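Local coordinates for putative dehydrogenase (PDB 5A9T), which reduces imines to amines with NADPH as hydride donor, acting as a stereoselective imine reductase, at the interface of chains A and B. Residues are numbered along the deposited sequence; one frame, centred on the assembly and turned at random. Chains: chain A/B, Putative dehydrogenase.

Contact 1: the interface of chains A and B. Residues chain A 188, 192, 202, 206, 209-210; chain B 170, 173-174, 177.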
loop_
_atom_site.group_PDB
_atom_site.type_symbol
_atom_site.label_atom_id
_atom_site.label_comp_id
_atom_site.label_asym_id
_atom_site.label_seq_id
_atom_site.Cartn_x
_atom_site.Cartn_y
_atom_site.Cartn_z
ATOM N N ALA A 188 -5.531 9.318 -3.587
ATOM C CA ALA A 188 -6.786 9.059 -2.936
ATOM C C ALA A 188 -7.211 10.194 -2.005
ATOM O O ALA A 188 -8.377 10.613 -1.973
ATOM C CB ALA A 188 -6.705 7.784 -2.196
ATOM N N VAL A 192 -10.648 12.469 -2.186
ATOM C CA VAL A 192 -11.705 12.756 -1.134
ATOM C C VAL A 192 -11.585 14.179 -0.632
ATOM O O VAL A 192 -12.570 14.803 -0.225
ATOM C CB VAL A 192 -11.748 11.715 -0.003
ATOM C CG1 VAL A 192 -12.013 10.368 -0.576
ATOM C CG2 VAL A 192 -10.435 11.712 0.846
ATOM N N PHE A 202 -9.765 10.495 6.449
ATOM C CA PHE A 202 -9.755 9.500 5.334
ATOM C C PHE A 202 -8.916 8.275 5.840
ATOM O O PHE A 202 -9.239 7.098 5.537
ATOM C CB PHE A 202 -9.158 10.062 4.097
ATOM C CG PHE A 202 -9.060 9.134 2.937
ATOM C CD1 PHE A 202 -10.179 8.424 2.475
ATOM C CD2 PHE A 202 -7.870 8.924 2.303
ATOM C CE1 PHE A 202 -10.057 7.580 1.381
ATOM C CE2 PHE A 202 -7.773 8.058 1.199
ATOM C CZ PHE A 202 -8.873 7.386 0.777
ATOM N N ALA A 206 -9.007 4.260 5.033
ATOM C CA ALA A 206 -8.004 3.890 4.046
ATOM C C ALA A 206 -6.864 3.051 4.663
ATOM O O ALA A 206 -6.382 2.139 3.977
ATOM C CB ALA A 206 -7.459 5.132 3.341
ATOM N N TRP A 209 -8.534 0.074 7.779
ATOM C CA TRP A 209 -9.289 -0.981 7.177
ATOM C C TRP A 209 -8.721 -1.378 5.818
ATOM O O TRP A 209 -8.283 -2.507 5.641
ATOM C CB TRP A 209 -10.804 -0.599 7.092
ATOM C CG TRP A 209 -11.536 -1.488 6.139
ATOM C CD1 TRP A 209 -11.689 -2.867 6.233
ATOM C CD2 TRP A 209 -12.139 -1.145 4.918
ATOM N NE1 TRP A 209 -12.286 -3.345 5.154
ATOM C CE2 TRP A 209 -12.599 -2.330 4.305
ATOM C CE3 TRP A 209 -12.306 0.039 4.258
ATOM C CZ2 TRP A 209 -13.196 -2.317 3.069
ATOM C CZ3 TRP A 209 -13.031 0.046 2.997
ATOM C CH2 TRP A 209 -13.442 -1.155 2.459
ATOM N N PHE A 210 -8.763 -0.503 4.821
ATOM C CA PHE A 210 -8.583 -0.928 3.424
ATOM C C PHE A 210 -7.200 -1.470 3.153
ATOM O O PHE A 210 -7.037 -2.524 2.491
ATOM C CB PHE A 210 -8.949 0.228 2.497
ATOM C CG PHE A 210 -9.065 -0.115 1.029
ATOM C CD1 PHE A 210 -10.232 -0.654 0.521
ATOM C CD2 PHE A 210 -8.004 0.155 0.152
ATOM C CE1 PHE A 210 -10.339 -0.974 -0.791
ATOM C CE2 PHE A 210 -8.136 -0.163 -1.167
ATOM C CZ PHE A 210 -9.300 -0.750 -1.616
ATOM N N TYR B 170 -15.346 7.895 -2.479
ATOM C CA TYR B 170 -14.458 7.056 -1.684
ATOM C C TYR B 170 -14.043 5.843 -2.398
ATOM O O TYR B 170 -12.873 5.379 -2.365
ATOM C CB TYR B 170 -15.136 6.667 -0.351
ATOM C CG TYR B 170 -14.780 7.484 0.879
ATOM C CD1 TYR B 170 -15.252 8.750 1.077
ATOM C CD2 TYR B 170 -13.941 6.911 1.794
ATOM C CE1 TYR B 170 -14.869 9.421 2.345
ATOM C CE2 TYR B 170 -13.575 7.552 2.944
ATOM C CZ TYR B 170 -14.074 8.741 3.180
ATOM O OH TYR B 170 -13.496 9.246 4.443
ATOM N N ALA B 173 -11.470 6.715 -4.898
ATOM C CA ALA B 173 -10.224 7.025 -4.205
ATOM C C ALA B 173 -9.504 5.748 -3.747
ATOM O O ALA B 173 -8.272 5.560 -3.997
ATOM C CB ALA B 173 -10.496 7.947 -3.097
ATOM N N LEU B 174 -10.243 4.830 -3.109
ATOM C CA LEU B 174 -9.614 3.634 -2.590
ATOM C C LEU B 174 -9.097 2.759 -3.747
ATOM O O LEU B 174 -8.040 2.131 -3.612
ATOM C CB LEU B 174 -10.580 2.898 -1.655
ATOM C CG LEU B 174 -10.945 3.623 -0.342
ATOM C CD1 LEU B 174 -12.157 3.019 0.323
ATOM C CD2 LEU B 174 -9.706 3.691 0.619
ATOM N N MET B 177 -5.830 4.171 -4.956
ATOM C CA MET B 177 -4.792 3.783 -4.017
ATOM C C MET B 177 -4.418 2.311 -4.235
ATOM O O MET B 177 -3.187 1.966 -4.172
ATOM C CB MET B 177 -5.261 4.011 -2.603
ATOM C CG MET B 177 -4.268 3.497 -1.567
ATOM S SD MET B 177 -4.961 3.926 0.096
ATOM C CE MET B 177 -4.159 2.844 1.289
#
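B:Tyr170 and A:Phe202 meet edge to face, their ring planes turned 65° apart and their side chains running past one another in opposite directions. A:Phe202 turns its CD1-CE1 edge to the rim of the tyrosine face, CD1 3.5 Å from CE2, and CD2 of the tyrosine lies in the plane of the phenylalanine ring. The faces of that ring are covered from within its own chain: A:Val192 CG2 lies over one and A:Ala206 CB over the other, each offset toward the rim, an arrangement that should hold the ring's tilt. The second branch of A:Val192, CG1, lies over one face of B:Tyr170, toward the rim, and 3.8 Å from CB of B:Ala173.

One helical turn along, B:Leu174 wedges into chain A. With CG anti to the carbonyl carbon (chi1 -66°), its two methyls are carried toward helix 199-228 while CB rests over the centre of the A:Phe210 ring, 3.8 Å from the centroid in a CH-pi contact. CD2 touches both A:Phe202 CZ and A:Ala206 CB, and CD1 brushes the indole of A:Trp209 at CZ3. A:Trp209 in turn sets CH2 at the edge of A:Phe210, in its plane. Small residues let the backbones come near: A:Ala188 CB lies 3.3 Å from the carbonyl oxygen of B:Ala173. The extended chain of B:Met177 ends with CE beside the A:Ala206 carbonyl oxygen, 3.6 Å off.

The patch illustrates how alanines and a wedged leucine let helices pack closely across a two-fold: helix 166-193 of chain B lies against helices 166-193 and 199-228 of chain A, and patch and twin are likely to help hold together the two-chain assembly.

Contact 2: the interface of chains A and B. Residues chain A 184, 187, 191, 248, 261-262, 265; chain B 172-173, 176-177, 180.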
loop_
_atom_site.group_PDB
_atom_site.type_symbol
_atom_site.label_atom_id
_atom_site.label_comp_id
_atom_site.label_asym_id
_atom_site.label_seq_id
_atom_site.Cartn_x
_atom_site.Cartn_y
_atom_site.Cartn_z
ATOM N N GLY A 184 -0.226 6.410 -4.148
ATOM C CA GLY A 184 -1.605 5.993 -4.215
ATOM C C GLY A 184 -2.432 6.549 -3.102
ATOM O O GLY A 184 -3.539 7.074 -3.343
ATOM N N HIS A 187 -2.934 10.338 -3.807
ATOM C CA HIS A 187 -3.885 10.585 -4.861
ATOM C C HIS A 187 -5.342 10.399 -4.353
ATOM O O HIS A 187 -6.242 11.210 -4.630
ATOM C CB HIS A 187 -3.640 9.697 -6.111
ATOM C CG HIS A 187 -4.499 10.080 -7.229
ATOM N ND1 HIS A 187 -5.633 9.419 -7.630
ATOM C CD2 HIS A 187 -4.395 11.192 -7.995
ATOM C CE1 HIS A 187 -6.191 10.109 -8.623
ATOM N NE2 HIS A 187 -5.476 11.196 -8.820
ATOM N N LEU A 191 -8.407 13.084 -3.942
ATOM C CA LEU A 191 -9.780 12.825 -4.419
ATOM C C LEU A 191 -10.777 13.069 -3.370
ATOM O O LEU A 191 -11.713 13.842 -3.579
ATOM C CB LEU A 191 -9.920 11.411 -4.977
ATOM C CG LEU A 191 -9.371 11.167 -6.344
ATOM C CD1 LEU A 191 -9.214 9.687 -6.649
ATOM C CD2 LEU A 191 -10.323 11.853 -7.338
ATOM N N ILE A 248 -11.721 5.952 -13.153
ATOM C CA ILE A 248 -11.049 6.711 -12.142
ATOM C C ILE A 248 -10.588 8.042 -12.721
ATOM O O ILE A 248 -10.652 9.110 -12.050
ATOM C CB ILE A 248 -9.881 5.923 -11.486
ATOM C CG1 ILE A 248 -10.507 4.752 -10.754
ATOM C CG2 ILE A 248 -9.001 6.836 -10.643
ATOM C CD1 ILE A 248 -9.426 3.724 -10.417
ATOM N N ILE A 261 -1.444 10.098 -11.745
ATOM C CA ILE A 261 -1.279 8.771 -11.104
ATOM C C ILE A 261 -2.131 7.677 -11.844
ATOM O O ILE A 261 -1.593 6.685 -12.296
ATOM C CB ILE A 261 -1.545 8.858 -9.582
ATOM C CG1 ILE A 261 -0.458 9.634 -8.883
ATOM C CG2 ILE A 261 -1.713 7.444 -8.987
ATOM C CD1 ILE A 261 0.864 9.066 -8.949
ATOM N N PRO A 262 -3.456 7.876 -12.009
ATOM C CA PRO A 262 -4.237 6.834 -12.688
ATOM C C PRO A 262 -3.874 6.739 -14.170
ATOM O O PRO A 262 -3.924 5.631 -14.705
ATOM C CB PRO A 262 -5.683 7.215 -12.374
ATOM C CG PRO A 262 -5.594 8.710 -12.110
ATOM C CD PRO A 262 -4.339 8.850 -11.348
ATOM N N ASN A 265 -0.841 4.570 -14.300
ATOM C CA ASN A 265 -1.268 3.181 -14.002
ATOM C C ASN A 265 -1.983 2.597 -15.181
ATOM O O ASN A 265 -1.688 1.394 -15.459
ATOM C CB ASN A 265 -2.146 3.195 -12.767
ATOM C CG ASN A 265 -1.368 3.395 -11.496
ATOM O OD1 ASN A 265 -0.159 3.065 -11.396
ATOM N ND2 ASN A 265 -2.024 3.883 -10.453
ATOM N N THR B 172 -13.787 5.352 -5.629
ATOM C CA THR B 172 -12.853 5.783 -6.620
ATOM C C THR B 172 -11.485 6.030 -5.996
ATOM O O THR B 172 -10.457 5.546 -6.559
ATOM C CB THR B 172 -13.356 7.048 -7.318
ATOM O OG1 THR B 172 -14.666 6.747 -7.899
ATOM C CG2 THR B 172 -12.394 7.437 -8.460
ATOM N N ALA B 173 -11.470 6.715 -4.898
ATOM C CA ALA B 173 -10.224 7.025 -4.205
ATOM C C ALA B 173 -9.504 5.748 -3.747
ATOM O O ALA B 173 -8.272 5.560 -3.997
ATOM C CB ALA B 173 -10.496 7.947 -3.097
ATOM N N SER B 176 -8.003 3.816 -6.624
ATOM C CA SER B 176 -6.835 4.505 -7.168
ATOM C C SER B 176 -5.631 4.111 -6.264
ATOM O O SER B 176 -4.523 3.767 -6.749
ATOM C CB SER B 176 -7.077 5.993 -7.215
ATOM O OG SER B 176 -5.970 6.651 -7.888
ATOM N N MET B 177 -5.830 4.171 -4.956
ATOM C CA MET B 177 -4.792 3.783 -4.017
ATOM C C MET B 177 -4.418 2.311 -4.235
ATOM O O MET B 177 -3.187 1.966 -4.172
ATOM C CB MET B 177 -5.261 4.011 -2.603
ATOM C CG MET B 177 -4.268 3.497 -1.567
ATOM S SD MET B 177 -4.961 3.926 0.096
ATOM C CE MET B 177 -4.159 2.844 1.289
ATOM N N SER B 180 -2.075 1.707 -7.389
ATOM C CA SER B 180 -0.662 2.136 -7.162
ATOM C C SER B 180 0.039 1.197 -6.164
ATOM O O SER B 180 1.211 0.821 -6.329
ATOM C CB SER B 180 -0.668 3.544 -6.622
ATOM O OG SER B 180 -0.904 4.466 -7.643
HETATM O O HOH W 1 -4.476 4.839 -9.556
#
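B:Ser176 OG, a serine hydroxyl, is gripped by the imidazole nitrogen A:His187 ND1 at 2.8 Å and by a water at 2.9 Å. The histidine bond is noticeably bent, 133° at the hydrogen, and its direction is not settled by the structure. The hydroxyl is sent toward chain A because OG stands anti to its own backbone N (chi1 -174°). B:Ser176 CB lies at the edge of the imidazole, in its plane, while A:Pro262 CD covers one face of the ring from within chain A, which should limit its rocking.

The same water touches the carbonyl oxygen of B:Ser176 and the side-chain amide nitrogen A:Asn265 ND2, the latter at 2.8 Å, thereby bridging the two chains. A:Asn265 ND2 also donates to the hydroxyl B:Ser180 OG at 3.1 Å, nearly straight at 169° and exactly in the amide plane, so the side-chain carboxamide NH2 serves both the serine and the water. A leucine in its place would probably leave B:Ser180 OG and the bridging water without this amide donor, and free the hydroxyl to turn.

Apolar groups frame the polar row. A:Ile261 CG2 lies against B:Ser180 OG, and A:Ile248 slides past B:Thr172 in the opposite direction, its CG2 also meeting B:Ser176 CB. A:Leu191 sets CD1 against the backbone of B:Ala173. This is a mixed polar and apolar interface, with helix 166-193 of chain B resting in a groove formed by helices 166-193, 238-255 and 260-274 of chain A. The absence of a side chain at A:Gly184 allows close approach: its CA comes to 3.6 Å from B:Ser180 CB.

The centres of the C-alpha atoms of contact 1 and contact 2 are about 9 Å apart, and both contacts use helix 166-193 of each chain. B:Ala173 and B:Met177 belong to both, so one helix of chain B turns an apolar side toward helices 166-193 and 199-228 of chain A and a face with polar bonds toward helices 166-193 and 260-274, with helix 238-255 adding apolar contact. Contact 1 thus supplies apolar burial, whereas contact 2 adds directional bonds that could fix the helix's rotation and register. With their two-fold copies, they would probably tie the helical parts of the two chains together.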